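PDB 5I0P: beta-lactamase domain protein from Burkholderia ambifaria, which probably acts as a metal-dependent hydrolase of the metallo-beta-lactamase superfamily and binds two zinc ions in its presumed active site. Local coordinates for residues A[99-102]-A[106-109]; A[203-208]-A[227-232]; A[231-236]-A[262-267]; A[238-243]-A[255-260]; A[271-274]-A[280-283]. All blocks are in the same frame, centred on the assembly; numbering follows the deposited sequence.

Contact 1 of 5, residues A[99-102]-A[106-109]; sequences LVTH and DHFG. With ZN (zinc ion), chain F; ZN (zinc ion), chain E.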
# COMPACT_ATOMS: atom_id res chain seq x y z
N LEU A 99 8.26 6.89 -9.32
CA LEU A 99 8.25 6.80 -7.87
C LEU A 99 7.25 5.73 -7.45
O LEU A 99 6.17 5.63 -8.02
CB LEU A 99 7.88 8.16 -7.30
CG LEU A 99 8.22 8.42 -5.86
CD1 LEU A 99 8.43 9.90 -5.64
CD2 LEU A 99 7.06 7.89 -4.98
N VAL A 100 7.63 4.91 -6.47
CA VAL A 100 6.80 3.78 -6.04
C VAL A 100 6.58 3.81 -4.52
O VAL A 100 7.54 3.91 -3.75
CB VAL A 100 7.42 2.44 -6.47
CG1 VAL A 100 6.69 1.27 -5.79
CG2 VAL A 100 7.35 2.33 -7.99
N THR A 101 5.32 3.71 -4.10
CA THR A 101 5.00 3.81 -2.68
C THR A 101 5.51 2.61 -1.88
O THR A 101 5.96 2.75 -0.73
CB THR A 101 3.49 3.99 -2.49
OG1 THR A 101 2.77 2.91 -3.10
CG2 THR A 101 3.00 5.29 -3.06
N HIS A 102 5.42 1.41 -2.45
CA HIS A 102 5.76 0.22 -1.72
C HIS A 102 5.72 -0.94 -2.71
O HIS A 102 5.28 -0.77 -3.85
CB HIS A 102 4.84 -0.01 -0.50
CG HIS A 102 3.41 -0.35 -0.82
ND1 HIS A 102 2.53 0.54 -1.41
CD2 HIS A 102 2.70 -1.48 -0.59
CE1 HIS A 102 1.34 -0.03 -1.52
NE2 HIS A 102 1.42 -1.25 -1.03
N ASP A 106 0.71 -4.62 -7.36
CA ASP A 106 -0.11 -3.67 -8.09
C ASP A 106 0.53 -2.27 -8.11
O ASP A 106 0.21 -1.48 -9.01
CB ASP A 106 -1.56 -3.65 -7.54
CG ASP A 106 -1.65 -3.60 -5.99
OD1 ASP A 106 -2.54 -2.87 -5.47
OD2 ASP A 106 -0.86 -4.27 -5.29
N HIS A 107 1.47 -1.98 -7.20
CA HIS A 107 2.16 -0.69 -7.24
C HIS A 107 3.47 -0.72 -8.01
O HIS A 107 3.81 0.28 -8.65
CB HIS A 107 2.40 -0.18 -5.82
CG HIS A 107 1.14 -0.04 -5.03
ND1 HIS A 107 0.58 1.19 -4.74
CD2 HIS A 107 0.29 -0.97 -4.54
CE1 HIS A 107 -0.53 1.01 -4.05
NE2 HIS A 107 -0.72 -0.29 -3.91
N PHE A 108 4.13 -1.88 -8.05
CA PHE A 108 5.52 -2.03 -8.41
C PHE A 108 5.73 -2.85 -9.66
O PHE A 108 6.81 -2.76 -10.25
CB PHE A 108 6.28 -2.69 -7.26
CG PHE A 108 7.77 -2.68 -7.38
CD1 PHE A 108 8.46 -1.54 -7.76
CD2 PHE A 108 8.51 -3.82 -7.03
CE1 PHE A 108 9.87 -1.54 -7.84
CE2 PHE A 108 9.90 -3.82 -7.06
CZ PHE A 108 10.58 -2.66 -7.48
N GLY A 109 4.73 -3.62 -10.10
CA GLY A 109 4.93 -4.59 -11.16
C GLY A 109 5.52 -4.01 -12.44
O GLY A 109 6.43 -4.59 -13.04
ZN ZN F . -2.46 -1.58 -3.14
ZN ZN E . -0.30 -2.91 -0.69
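V100 and F108 bring the two backbones closest, with CA atoms 6.4 Å apart, where the loop leaving strand 95-99 turns back over the short helix that holds residues 106-108. The apolar part of the contact is theirs: V100 CG1 lies 3.9 Å from F108 CD1, the two side chains crossing at about a right angle. Both also touch L127 and M129 of strand 126-130. Nearer the metals, H102 and H107 form an edge-to-face pair with their planes at 50°. H102 turns an edge to one face of the H107 ring, CE1 lying over its centre and 3.2 Å from H107 NE2. The segments hold most of the HxHxDH metal-binding sequence of the metallo-beta-lactamase superfamily, and the two imidazoles of the pair serve different zinc ions. H102 NE2 binds the zinc of chain E at 2.4 Å, together with H104, H213 and D232. H107 NE2 binds that of chain F at 2.3 Å, and D106, D232 and H277 complete that site. The orientation of each imidazole is fixed at its far nitrogen. H102 has CG between its backbone N and carbonyl carbon (chi1 68°), a turn that lets H102 ND1 donate to T101 OG1 at 2.9 Å, with the acceptor slightly tilted from the ring plane and an N-H...O angle of 150°. H107 ND1 is instead hydrogen-bonded to D70 OD2, while D70 OD1 is hydrogen-bonded to the backbone N of T101.

Contact 2 of 5, residues A[203-208]-A[227-232]; sequences RTWRVV and VLISGD. With ZN (zinc ion), chain E; ZN (zinc ion), chain F.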
# COMPACT_ATOMS: atom_id res chain seq x y z
N ARG A 203 5.39 21.73 -5.97
CA ARG A 203 5.14 21.26 -4.63
C ARG A 203 6.41 20.67 -4.02
O ARG A 203 7.33 20.22 -4.72
CB ARG A 203 4.02 20.24 -4.60
CG ARG A 203 2.67 20.81 -4.94
CD ARG A 203 1.56 19.70 -4.92
NE ARG A 203 0.28 20.25 -5.32
CZ ARG A 203 -0.10 20.33 -6.59
NH1 ARG A 203 0.71 19.89 -7.55
NH2 ARG A 203 -1.29 20.83 -6.90
N THR A 204 6.44 20.70 -2.71
CA THR A 204 7.37 19.90 -1.93
C THR A 204 6.56 18.79 -1.29
O THR A 204 5.74 19.05 -0.41
CB THR A 204 8.07 20.76 -0.89
OG1 THR A 204 8.83 21.74 -1.57
CG2 THR A 204 9.01 19.92 -0.02
N TRP A 205 6.75 17.57 -1.77
CA TRP A 205 6.13 16.39 -1.18
C TRP A 205 7.07 15.82 -0.13
O TRP A 205 8.25 15.56 -0.43
CB TRP A 205 5.84 15.35 -2.24
CG TRP A 205 4.91 15.77 -3.29
CD1 TRP A 205 5.23 16.40 -4.46
CD2 TRP A 205 3.49 15.59 -3.30
NE1 TRP A 205 4.10 16.61 -5.21
CE2 TRP A 205 3.01 16.12 -4.52
CE3 TRP A 205 2.57 15.00 -2.41
CZ2 TRP A 205 1.66 16.10 -4.87
CZ3 TRP A 205 1.21 14.98 -2.76
CH2 TRP A 205 0.78 15.54 -3.98
N ARG A 206 6.58 15.68 1.09
CA ARG A 206 7.36 15.15 2.20
C ARG A 206 7.15 13.63 2.30
O ARG A 206 6.02 13.16 2.30
CB ARG A 206 6.94 15.86 3.49
CG ARG A 206 7.71 15.47 4.74
CD ARG A 206 8.12 16.70 5.53
NE ARG A 206 8.82 17.69 4.71
CZ ARG A 206 10.14 17.80 4.64
NH1 ARG A 206 10.92 16.98 5.34
NH2 ARG A 206 10.70 18.73 3.88
N VAL A 207 8.24 12.87 2.39
CA VAL A 207 8.09 11.43 2.55
C VAL A 207 7.58 11.12 3.94
O VAL A 207 8.17 11.54 4.95
CB VAL A 207 9.41 10.70 2.31
CG1 VAL A 207 9.30 9.23 2.81
CG2 VAL A 207 9.79 10.73 0.83
N VAL A 208 6.48 10.38 4.02
CA VAL A 208 5.91 9.92 5.28
C VAL A 208 5.88 8.39 5.24
O VAL A 208 5.16 7.80 4.43
CB VAL A 208 4.53 10.53 5.54
CG1 VAL A 208 3.94 9.97 6.84
CG2 VAL A 208 4.64 12.06 5.61
N VAL A 227 -2.39 18.12 0.30
CA VAL A 227 -2.65 16.93 -0.50
C VAL A 227 -1.85 15.78 0.06
O VAL A 227 -0.70 15.97 0.48
CB VAL A 227 -2.27 17.14 -1.98
CG1 VAL A 227 -2.65 15.88 -2.77
CG2 VAL A 227 -2.88 18.45 -2.53
N LEU A 228 -2.45 14.59 0.09
CA LEU A 228 -1.79 13.40 0.62
C LEU A 228 -1.94 12.25 -0.36
O LEU A 228 -3.06 11.77 -0.57
CB LEU A 228 -2.37 13.04 1.99
CG LEU A 228 -1.78 11.77 2.59
CD1 LEU A 228 -0.36 12.01 3.07
CD2 LEU A 228 -2.66 11.22 3.70
N ILE A 229 -0.83 11.80 -0.95
CA ILE A 229 -0.82 10.52 -1.67
C ILE A 229 -0.63 9.43 -0.62
O ILE A 229 0.45 9.30 -0.03
CB ILE A 229 0.25 10.46 -2.76
CG1 ILE A 229 -0.13 11.45 -3.87
CG2 ILE A 229 0.39 9.05 -3.31
CD1 ILE A 229 0.95 11.76 -4.89
N SER A 230 -1.68 8.66 -0.35
CA SER A 230 -1.68 7.86 0.86
C SER A 230 -1.26 6.42 0.62
O SER A 230 -1.06 5.69 1.60
CB SER A 230 -3.06 7.88 1.53
OG SER A 230 -4.04 7.22 0.76
N GLY A 231 -1.05 6.01 -0.63
CA GLY A 231 -0.67 4.63 -0.88
C GLY A 231 -1.78 3.71 -0.38
O GLY A 231 -2.97 3.97 -0.58
N ASP A 232 -1.39 2.65 0.30
CA ASP A 232 -2.36 1.76 0.90
C ASP A 232 -2.55 2.03 2.39
O ASP A 232 -3.26 1.27 3.05
CB ASP A 232 -1.96 0.29 0.73
CG ASP A 232 -2.13 -0.23 -0.68
OD1 ASP A 232 -2.66 0.41 -1.59
OD2 ASP A 232 -1.71 -1.37 -0.87
ZN ZN E . -0.30 -2.91 -0.69
ZN ZN F . -2.46 -1.58 -3.14
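W205 reaches across to V227 and I229 within one of the two beta sheets of the alpha-beta/beta-alpha metallo-beta-lactamase fold. Strands 203-210 and 227-231 are not neighbours in that sheet: strand 217-222 runs between them, and even the nearest CA atoms, those of W205 and L228, stand 8.7 Å apart. The gap is spanned by the length of the indole. With CG anti to the carbonyl carbon (chi1 -61°) and the ring turned about perpendicular to the CA-CB-CG plane (chi2 89°), the W205 side chain packs on L220 and S222 of the intervening strand and carries its six-membered end to the far segment. It is met there in two different ways. V227 CG1 approaches the rim near the ring plane and touches W205 CH2 at 3.7 Å. I229 comes over a face, its chain crossing the indole at about a right angle. I229 CD1 stands 4.2 Å from the centroid of the W205 six-membered ring and 25° off the normal, a CH-pi contact, and the same methyl lies 3.9 Å from W205 CZ3. At the start of strand 203-210, R203 NE forms a salt bridge with D225, and R203 NH2 bonds the carbonyl of P35. Strand 227-231 then leads through G231, whose phi is positive, to D232. There the carboxylate joins both metals, D232 OD2 lying 2.1 Å from the zinc of chain E and 2.4 Å from that of chain F, while D232 OD1 lies 2.5 Å from the latter.

Contact 3 of 5, residues A[231-236]-A[262-267]; sequences GDMVLP and GRYETM. With ZN (zinc ion), chain E; ZN (zinc ion), chain F.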
# COMPACT_ATOMS: atom_id res chain seq x y z
N GLY A 231 -1.05 6.01 -0.63
CA GLY A 231 -0.67 4.63 -0.88
C GLY A 231 -1.78 3.71 -0.38
O GLY A 231 -2.97 3.97 -0.58
N ASP A 232 -1.39 2.65 0.30
CA ASP A 232 -2.36 1.76 0.90
C ASP A 232 -2.55 2.03 2.39
O ASP A 232 -3.26 1.27 3.05
CB ASP A 232 -1.96 0.29 0.73
CG ASP A 232 -2.13 -0.23 -0.68
OD1 ASP A 232 -2.66 0.41 -1.59
OD2 ASP A 232 -1.71 -1.37 -0.87
N MET A 233 -1.92 3.07 2.96
CA MET A 233 -1.99 3.24 4.41
C MET A 233 -3.36 3.75 4.85
O MET A 233 -3.87 3.34 5.91
CB MET A 233 -0.87 4.17 4.90
CG MET A 233 0.48 3.56 4.75
SD MET A 233 0.73 2.12 5.83
CE MET A 233 0.68 2.86 7.47
N VAL A 234 -3.99 4.62 4.06
CA VAL A 234 -5.34 5.11 4.38
C VAL A 234 -6.20 4.92 3.14
O VAL A 234 -6.06 5.68 2.16
CB VAL A 234 -5.37 6.59 4.81
CG1 VAL A 234 -6.77 6.94 5.33
CG2 VAL A 234 -4.26 6.92 5.84
N LEU A 235 -7.08 3.92 3.17
CA LEU A 235 -7.98 3.70 2.08
C LEU A 235 -9.42 4.03 2.52
O LEU A 235 -9.81 3.73 3.65
CB LEU A 235 -7.90 2.26 1.59
CG LEU A 235 -6.49 1.82 1.24
CD1 LEU A 235 -6.43 0.30 1.00
CD2 LEU A 235 -5.97 2.57 0.06
N PRO A 236 -10.19 4.73 1.67
CA PRO A 236 -11.50 5.21 2.14
C PRO A 236 -12.51 4.10 2.36
O PRO A 236 -13.33 4.20 3.27
CB PRO A 236 -11.94 6.22 1.04
CG PRO A 236 -11.21 5.81 -0.18
CD PRO A 236 -9.85 5.28 0.34
N GLY A 262 -1.08 7.50 13.21
CA GLY A 262 -0.98 8.79 13.87
C GLY A 262 -0.36 9.87 13.01
O GLY A 262 -0.63 11.05 13.23
N ARG A 263 0.45 9.49 12.01
CA ARG A 263 1.05 10.46 11.10
C ARG A 263 0.01 11.23 10.27
O ARG A 263 0.23 12.40 9.91
CB ARG A 263 2.01 9.73 10.17
CG ARG A 263 3.18 9.06 10.86
CD ARG A 263 4.06 10.06 11.65
NE ARG A 263 4.52 11.26 10.90
CZ ARG A 263 5.55 11.31 10.05
NH1 ARG A 263 6.25 10.22 9.77
NH2 ARG A 263 5.89 12.45 9.48
N TYR A 264 -1.12 10.61 9.95
CA TYR A 264 -2.11 11.32 9.15
C TYR A 264 -3.19 11.94 10.02
O TYR A 264 -3.74 12.97 9.63
CB TYR A 264 -2.74 10.35 8.14
CG TYR A 264 -1.71 9.39 7.60
CD1 TYR A 264 -0.81 9.80 6.63
CD2 TYR A 264 -1.61 8.10 8.10
CE1 TYR A 264 0.17 8.92 6.16
CE2 TYR A 264 -0.66 7.24 7.65
CZ TYR A 264 0.24 7.65 6.68
OH TYR A 264 1.23 6.78 6.22
N GLU A 265 -3.41 11.39 11.23
CA GLU A 265 -4.39 11.95 12.16
C GLU A 265 -4.11 13.42 12.45
O GLU A 265 -5.05 14.21 12.64
CB GLU A 265 -4.36 11.17 13.48
CG GLU A 265 -5.45 10.13 13.68
CD GLU A 265 -5.15 9.18 14.86
OE1 GLU A 265 -3.96 8.93 15.15
OE2 GLU A 265 -6.11 8.69 15.49
N THR A 266 -2.85 13.82 12.52
CA THR A 266 -2.55 15.20 12.91
C THR A 266 -2.54 16.16 11.74
O THR A 266 -2.44 17.37 11.97
CB THR A 266 -1.20 15.31 13.64
OG1 THR A 266 -0.17 14.65 12.88
CG2 THR A 266 -1.28 14.73 15.05
N MET A 267 -2.63 15.67 10.50
CA MET A 267 -2.63 16.51 9.32
C MET A 267 -3.94 17.30 9.25
O MET A 267 -4.88 17.06 10.01
CB MET A 267 -2.45 15.67 8.06
CG MET A 267 -1.09 14.98 7.91
SD MET A 267 -1.03 13.88 6.46
CE MET A 267 0.59 13.11 6.59
ZN ZN E . -0.30 -2.91 -0.69
ZN ZN F . -2.46 -1.58 -3.14
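Y264 lies against M233 and V234, and the contact between the segments is entirely that of its ring and hydroxyl with these two side chains. V234 CG2 sits over one face: it is 4.1 Å from the Y264 ring centroid, 27° off the normal, and touches Y264 CD2 at 3.7 Å. V234 and the tyrosine run past each other in opposite directions. M233 meets the far end of the phenol at about a right angle, with CB and CG each 3.6 Å from Y264 OH. Bends at chi2 and chi3 fold the rest of the methionine chain back, which keeps M233 CE within 4.2 Å of Y264 OH. Y264 belongs to a short helix, and M267 N bonds back to Y264 O at 3.0 Å. V284 and I288 of helix 284-308 and A219 of strand 217-222 also touch the tyrosine. On the other segment, M233 O and V234 O are hydrogen-bonded by Y257 OH and S230 OG. Directly before M233 comes D232, whose OD2 is shared by the zinc ions of chains E and F, so the tyrosine packs against the loop that carries the bridging aspartate of a metallo-beta-lactamase-type dinuclear zinc site.

Contact 4 of 5, residues A[238-243]-A[255-260]; sequences ISTNVS and ALYLES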
# COMPACT_ATOMS: atom_id res chain seq x y z
N ILE A 238 -11.86 0.37 2.14
CA ILE A 238 -11.44 -0.96 2.57
C ILE A 238 -10.34 -0.82 3.61
O ILE A 238 -9.63 0.18 3.66
CB ILE A 238 -10.96 -1.81 1.39
CG1 ILE A 238 -9.67 -1.28 0.84
CG2 ILE A 238 -11.98 -1.75 0.24
CD1 ILE A 238 -9.21 -2.05 -0.35
N SER A 239 -10.19 -1.84 4.44
CA SER A 239 -9.11 -1.73 5.40
C SER A 239 -7.77 -2.12 4.76
O SER A 239 -7.71 -2.76 3.70
CB SER A 239 -9.39 -2.57 6.64
OG SER A 239 -9.47 -3.92 6.28
N THR A 240 -6.69 -1.70 5.40
CA THR A 240 -5.35 -2.00 4.91
C THR A 240 -4.92 -3.38 5.38
O THR A 240 -5.07 -3.71 6.56
CB THR A 240 -4.35 -0.94 5.42
OG1 THR A 240 -4.72 0.35 4.92
CG2 THR A 240 -2.95 -1.29 5.02
N ASN A 241 -4.40 -4.20 4.46
CA ASN A 241 -3.94 -5.52 4.87
C ASN A 241 -2.77 -5.43 5.84
O ASN A 241 -1.81 -4.69 5.61
CB ASN A 241 -3.53 -6.37 3.68
CG ASN A 241 -3.00 -7.71 4.16
OD1 ASN A 241 -3.78 -8.57 4.57
ND2 ASN A 241 -1.68 -7.88 4.17
N VAL A 242 -2.85 -6.23 6.90
CA VAL A 242 -1.85 -6.36 7.95
C VAL A 242 -1.66 -7.85 8.21
O VAL A 242 -2.64 -8.56 8.46
CB VAL A 242 -2.27 -5.62 9.24
CG1 VAL A 242 -1.39 -5.98 10.34
CG2 VAL A 242 -2.20 -4.11 9.02
N SER A 243 -0.44 -8.36 8.04
CA SER A 243 -0.26 -9.80 8.19
C SER A 243 1.08 -10.15 8.80
O SER A 243 2.06 -9.41 8.71
CB SER A 243 -0.43 -10.55 6.87
OG SER A 243 -1.80 -10.65 6.57
N ALA A 255 0.19 -3.43 15.47
CA ALA A 255 0.61 -2.32 16.30
C ALA A 255 1.40 -1.29 15.49
O ALA A 255 1.18 -0.08 15.63
CB ALA A 255 1.41 -2.84 17.48
N LEU A 256 2.33 -1.74 14.64
CA LEU A 256 3.06 -0.82 13.77
C LEU A 256 2.10 0.01 12.93
O LEU A 256 2.28 1.22 12.76
CB LEU A 256 4.04 -1.60 12.88
CG LEU A 256 5.20 -2.24 13.65
CD1 LEU A 256 6.07 -3.20 12.81
CD2 LEU A 256 6.01 -1.11 14.20
N TYR A 257 1.08 -0.65 12.38
CA TYR A 257 0.15 0.05 11.50
C TYR A 257 -0.66 1.07 12.28
O TYR A 257 -0.83 2.21 11.83
CB TYR A 257 -0.75 -0.95 10.81
CG TYR A 257 -1.82 -0.27 10.00
CD1 TYR A 257 -1.51 0.38 8.79
CD2 TYR A 257 -3.15 -0.26 10.44
CE1 TYR A 257 -2.51 1.01 8.05
CE2 TYR A 257 -4.15 0.36 9.71
CZ TYR A 257 -3.82 1.00 8.52
OH TYR A 257 -4.83 1.62 7.80
N LEU A 258 -1.20 0.66 13.43
CA LEU A 258 -1.97 1.57 14.25
C LEU A 258 -1.11 2.74 14.72
O LEU A 258 -1.61 3.85 14.91
CB LEU A 258 -2.59 0.82 15.44
CG LEU A 258 -3.62 -0.26 15.05
CD1 LEU A 258 -4.14 -1.03 16.25
CD2 LEU A 258 -4.77 0.29 14.22
N GLU A 259 0.17 2.51 14.94
CA GLU A 259 1.04 3.62 15.30
C GLU A 259 1.31 4.51 14.09
O GLU A 259 1.25 5.73 14.19
CB GLU A 259 2.32 3.09 15.91
CG GLU A 259 3.33 4.14 16.33
CD GLU A 259 4.65 3.49 16.73
OE1 GLU A 259 5.33 4.02 17.63
OE2 GLU A 259 5.00 2.42 16.16
N SER A 260 1.55 3.91 12.92
CA SER A 260 1.76 4.72 11.73
C SER A 260 0.55 5.63 11.41
O SER A 260 0.72 6.73 10.88
CB SER A 260 2.03 3.79 10.55
OG SER A 260 3.21 3.07 10.74
O HOH W 1 -6.93 -0.53 7.61
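The loop that follows the metal-bridging D232 packs against helix 253-260, and T240 and V242 of that loop rest on Y257, which rises from the helix. V242 and Y257 have the closest backbones, their CA atoms 7.6 Å apart. The tyrosine points into the loop because CG is anti to the backbone N (chi1 174°), which extends the phenol away from the helix. V242 lies at its root, with CG2 3.9 Å from Y257 CB, while T240 lies at its end. T240 CB is 3.7 Å from Y257 CZ, and the T240 methyl CG2 is 3.8 Å from Y257 CE1. In the metallo-beta-lactamase fold of this protein, these residues form an outer shell of the dinuclear zinc site: T240 packs against H213, and N241 O accepts a hydrogen bond from ND1 of that zinc ligand. T240 OG1 and Y257 OH approach to 3.1 Å, but each has a stronger partner in the stretch just after strand 227-231. The threonine is hydrogen-bonded to D232 O and the tyrosine to M233 O, so side chains from the loop and from the helix grip two successive carbonyls at the bridging aspartate. A water donates to Y257 OH at 3.0 Å. Within the helix, L256 O receives both S260 N, at 2.8 Å, and S260 OG, at 2.9 Å, the two arriving from opposite faces of the carbonyl plane; the hydroxyl sits above that plane. S260 OG is bonded to Y211 N too.

Contact 5 of 5, residues A[271-274]-A[280-283]; sequences TLVL and PFRG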
# COMPACT_ATOMS: atom_id res chain seq x y z
N THR A 271 -7.50 17.94 4.35
CA THR A 271 -6.50 17.36 3.46
C THR A 271 -7.19 16.51 2.41
O THR A 271 -8.07 15.70 2.71
CB THR A 271 -5.48 16.52 4.24
OG1 THR A 271 -4.83 17.35 5.20
CG2 THR A 271 -4.43 15.91 3.32
N LEU A 272 -6.79 16.73 1.18
CA LEU A 272 -7.21 15.89 0.08
C LEU A 272 -6.36 14.63 0.14
O LEU A 272 -5.14 14.71 0.16
CB LEU A 272 -7.02 16.62 -1.25
CG LEU A 272 -7.38 15.86 -2.51
CD1 LEU A 272 -8.85 15.43 -2.40
CD2 LEU A 272 -7.14 16.71 -3.78
N VAL A 273 -7.00 13.48 0.31
CA VAL A 273 -6.34 12.19 0.33
C VAL A 273 -6.48 11.56 -1.05
O VAL A 273 -7.58 11.50 -1.60
CB VAL A 273 -6.93 11.26 1.41
CG1 VAL A 273 -6.11 9.99 1.51
CG2 VAL A 273 -7.00 11.99 2.76
N LEU A 274 -5.35 11.11 -1.61
CA LEU A 274 -5.32 10.39 -2.88
C LEU A 274 -4.94 8.94 -2.59
O LEU A 274 -3.76 8.61 -2.45
CB LEU A 274 -4.36 11.05 -3.86
CG LEU A 274 -4.64 12.55 -4.09
CD1 LEU A 274 -3.71 13.21 -5.11
CD2 LEU A 274 -6.03 12.74 -4.55
N PRO A 280 -10.51 9.80 -4.47
CA PRO A 280 -10.01 10.95 -3.69
C PRO A 280 -11.08 11.43 -2.72
O PRO A 280 -12.28 11.43 -3.04
CB PRO A 280 -9.70 12.01 -4.76
CG PRO A 280 -9.44 11.25 -6.02
CD PRO A 280 -10.30 9.97 -5.92
N PHE A 281 -10.66 11.78 -1.52
CA PHE A 281 -11.63 12.14 -0.49
C PHE A 281 -11.00 13.07 0.54
O PHE A 281 -9.78 13.15 0.70
CB PHE A 281 -12.18 10.91 0.21
CG PHE A 281 -11.22 10.26 1.16
CD1 PHE A 281 -10.28 9.36 0.71
CD2 PHE A 281 -11.25 10.56 2.51
CE1 PHE A 281 -9.42 8.73 1.60
CE2 PHE A 281 -10.36 9.94 3.40
CZ PHE A 281 -9.45 9.03 2.93
N ARG A 282 -11.87 13.79 1.22
CA ARG A 282 -11.51 14.55 2.40
C ARG A 282 -12.19 13.91 3.60
O ARG A 282 -13.30 13.38 3.50
CB ARG A 282 -11.93 16.02 2.25
CG ARG A 282 -11.06 16.80 1.27
CD ARG A 282 -11.30 18.33 1.24
NE ARG A 282 -10.20 18.95 0.50
CZ ARG A 282 -10.17 19.14 -0.83
NH1 ARG A 282 -11.22 18.78 -1.55
NH2 ARG A 282 -9.10 19.68 -1.43
N GLY A 283 -11.52 13.99 4.75
CA GLY A 283 -12.02 13.35 5.94
C GLY A 283 -11.05 12.30 6.42
O GLY A 283 -11.46 11.23 6.88
O HOH W 2 -9.05 15.30 5.00
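F281 holds CG between its backbone N and carbonyl carbon (chi1 74°), and V273 has CG1 anti to its backbone N (chi1 -173°); together these torsions lay valine and ring side by side, pointing the same way. The two residues form the antiparallel hydrogen-bonded pair of a beta hairpin, strand 272-275 with the short, weakly bonded strand 281-282, at one edge of the second sheet of the metallo-beta-lactamase fold. V273 N donates to F281 O at 2.8 Å, and F281 N returns to V273 O at 3.1 Å, in the carbonyl plane. V273 CB sits over one face of the phenyl ring, offset toward the rim, while V273 CG1 touches F281 CE1 at 3.5 Å. P280 CA adds a CA-H...O contact to V273 O, and P280 CB meets L274 CD2 at 3.7 Å. The V273-F281 face is continued by P236 and Y18, which touch the ring; L274 and P280 lean on V33 of strand 31-34. With L272 lies R282, its NE bonded to D270 O. The R282 guanidinium has L272 CB over one face, 3.7 Å from R282 NH2.

From the N terminus, contact 1 comes first and closes the short connection from strand 95-99 into helix 105-108, within the first sheet's half of the fold. Contact 2 follows separately, spanning strand 217-222 in the second sheet. Its last residues, G231 and D232, open contact 3, whose longer loop ends on helix 262-265; contact 4 lies wholly within that loop and ties its middle to helix 253-260. Contact 5 then closes a hairpin whose first strand, 272-275, pairs with strand 227-231 of contact 2. Contacts 2 and 3 meet end to end at G231 and D232, and no loops cross. Through D232, contacts 2 and 3 meet contact 1 at both zinc ions, joining the two halves.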